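PDB 6C72: particle-associated glycoside hydrolase from Acinetobacter phage Fri1, which probably degrades the capsular polysaccharide of Acinetobacter baumannii as a tailspike depolymerase, helping the phage enter its host. Local coordinates for residues 59-64 against 70-75. Residues are numbered along the deposited sequence; the frame is centred on the assembly and turned at random.
Sequences ANNTAT and VIRVTG
Arg-72 sets CG opposite its carbonyl carbon (chi1 -68°) and then bends at chi2 and chi3, a folded course that curls the guanidinium back against the backbone of Asn-61 to Ala-63. There NH1 donates to Ala-63 O at 2.8 Å in a nearly straight bond (159°). The acceptor lies in the guanidinium plane, whereas the nitrogen sits above the carbonyl plane of Ala-63. Over one guanidinium face lie Asn-61 O and Thr-62 CA, the latter 3.6 Å above the plane. Arginine suits this place because its long chain reaches the loop and its flat end offers N-H groups to carbonyl oxygens of an irregular loop; NE also makes a weak hydrogen bond to Gly-79 O.

An Asx turn helps shape the loop: Asn-61 OD1 accepts from Ala-63 N at 2.9 Å, a role suited to asparagine, whose short side chain places its carbonyl oxygen close to its own backbone. The same OD1 rests on Val-70 CG1 at 3.6 Å. Val-70 supplies a compact branched surface, its CG2 lying 4.2 Å from the small Ala-63 CB and its CB packing against Thr-64 O.

This surface contact lies at the edge of the small N-terminal mixed sheet, away from the zinc sites. The loop leaves strand 54-58 and folds beside strand 70-72, an outermost strand within this chain; Asn-61, Val-70 and Arg-72 all touch Ala-80 on the adjoining strand 80-83, while Ile-71 packs against helix 24-27.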
loop_
_atom_site.group_PDB
_atom_site.type_symbol
_atom_site.label_atom_id
_atom_site.label_comp_id
_atom_site.label_asym_id
_atom_site.label_seq_id
_atom_site.Cartn_x
_atom_site.Cartn_y
_atom_site.Cartn_z
ATOM N N ALA A 59 6.178 -52.899 -23.620
ATOM C CA ALA A 59 6.921 -54.098 -23.996
ATOM C C ALA A 59 8.175 -53.780 -24.805
ATOM O O ALA A 59 9.169 -54.513 -24.718
ATOM C CB ALA A 59 6.011 -55.041 -24.785
ATOM N N ASN A 60 8.168 -52.693 -25.568
ATOM C CA ASN A 60 9.280 -52.380 -26.451
ATOM C C ASN A 60 10.339 -51.497 -25.813
ATOM O O ASN A 60 11.379 -51.272 -26.439
ATOM C CB ASN A 60 8.762 -51.703 -27.718
ATOM C CG ASN A 60 7.577 -52.424 -28.313
ATOM O OD1 ASN A 60 7.602 -53.646 -28.499
ATOM N ND2 ASN A 60 6.520 -51.673 -28.606
ATOM N N ASN A 61 10.111 -51.000 -24.597
ATOM C CA ASN A 61 10.974 -49.966 -24.038
ATOM C C ASN A 61 12.397 -50.472 -23.843
ATOM O O ASN A 61 12.624 -51.513 -23.216
ATOM C CB ASN A 61 10.418 -49.484 -22.705
ATOM C CG ASN A 61 11.105 -48.235 -22.210
ATOM O OD1 ASN A 61 12.217 -48.291 -21.689
ATOM N ND2 ASN A 61 10.429 -47.103 -22.330
ATOM N N THR A 62 13.362 -49.700 -24.354
ATOM C CA THR A 62 14.786 -49.973 -24.197
ATOM C C THR A 62 15.522 -48.804 -23.558
ATOM O O THR A 62 16.752 -48.739 -23.618
ATOM C CB THR A 62 15.427 -50.319 -25.538
ATOM O OG1 THR A 62 15.310 -49.198 -26.427
ATOM C CG2 THR A 62 14.754 -51.527 -26.145
ATOM N N ALA A 63 14.796 -47.874 -22.952
ATOM C CA ALA A 63 15.444 -46.767 -22.280
ATOM C C ALA A 63 16.215 -47.278 -21.070
ATOM O O ALA A 63 15.996 -48.388 -20.576
ATOM C CB ALA A 63 14.415 -45.724 -21.840
ATOM N N THR A 64 17.105 -46.439 -20.567
ATOM C CA THR A 64 17.896 -46.830 -19.416
ATOM C C THR A 64 17.040 -46.780 -18.158
ATOM O O THR A 64 16.255 -45.847 -17.959
ATOM C CB THR A 64 19.109 -45.915 -19.271
ATOM O OG1 THR A 64 19.871 -45.956 -20.485
ATOM C CG2 THR A 64 19.981 -46.361 -18.098
ATOM N N VAL A 70 11.462 -45.142 -15.522
ATOM C CA VAL A 70 11.629 -46.339 -16.333
ATOM C C VAL A 70 12.143 -47.453 -15.430
ATOM O O VAL A 70 13.269 -47.372 -14.920
ATOM C CB VAL A 70 12.593 -46.101 -17.506
ATOM C CG1 VAL A 70 12.847 -47.391 -18.270
ATOM C CG2 VAL A 70 12.033 -45.048 -18.437
ATOM N N ILE A 71 11.336 -48.496 -15.251
ATOM C CA ILE A 71 11.718 -49.671 -14.474
ATOM C C ILE A 71 11.890 -50.820 -15.468
ATOM O O ILE A 71 10.911 -51.416 -15.934
ATOM C CB ILE A 71 10.688 -50.001 -13.385
ATOM C CG1 ILE A 71 10.462 -48.789 -12.472
ATOM C CG2 ILE A 71 11.132 -51.202 -12.561
ATOM C CD1 ILE A 71 11.740 -48.235 -11.838
ATOM N N ARG A 72 13.136 -51.125 -15.819
ATOM C CA ARG A 72 13.398 -52.150 -16.817
ATOM C C ARG A 72 13.351 -53.536 -16.185
ATOM O O ARG A 72 13.879 -53.756 -15.089
ATOM C CB ARG A 72 14.762 -51.913 -17.472
ATOM C CG ARG A 72 14.834 -50.656 -18.345
ATOM C CD ARG A 72 14.105 -50.862 -19.664
ATOM N NE ARG A 72 14.577 -52.067 -20.341
ATOM C CZ ARG A 72 15.686 -52.129 -21.075
ATOM N NH1 ARG A 72 16.452 -51.063 -21.230
ATOM N NH2 ARG A 72 16.034 -53.266 -21.655
ATOM N N VAL A 73 12.720 -54.472 -16.887
ATOM C CA VAL A 73 12.643 -55.860 -16.441
ATOM C C VAL A 73 13.991 -56.528 -16.684
ATOM O O VAL A 73 14.491 -56.547 -17.812
ATOM C CB VAL A 73 11.502 -56.605 -17.146
ATOM C CG1 VAL A 73 11.619 -58.085 -16.919
ATOM C CG2 VAL A 73 10.177 -56.125 -16.602
ATOM N N THR A 74 14.596 -57.037 -15.608
ATOM C CA THR A 74 15.937 -57.606 -15.670
ATOM C C THR A 74 15.976 -58.954 -16.385
ATOM O O THR A 74 17.014 -59.318 -16.949
ATOM C CB THR A 74 16.491 -57.760 -14.255
ATOM O OG1 THR A 74 15.591 -58.565 -13.482
ATOM C CG2 THR A 74 16.627 -56.402 -13.584
ATOM N N GLY A 75 14.900 -59.731 -16.317
ATOM C CA GLY A 75 14.799 -61.044 -16.933
ATOM C C GLY A 75 14.326 -61.075 -18.370
ATOM O O GLY A 75 13.915 -62.137 -18.846
#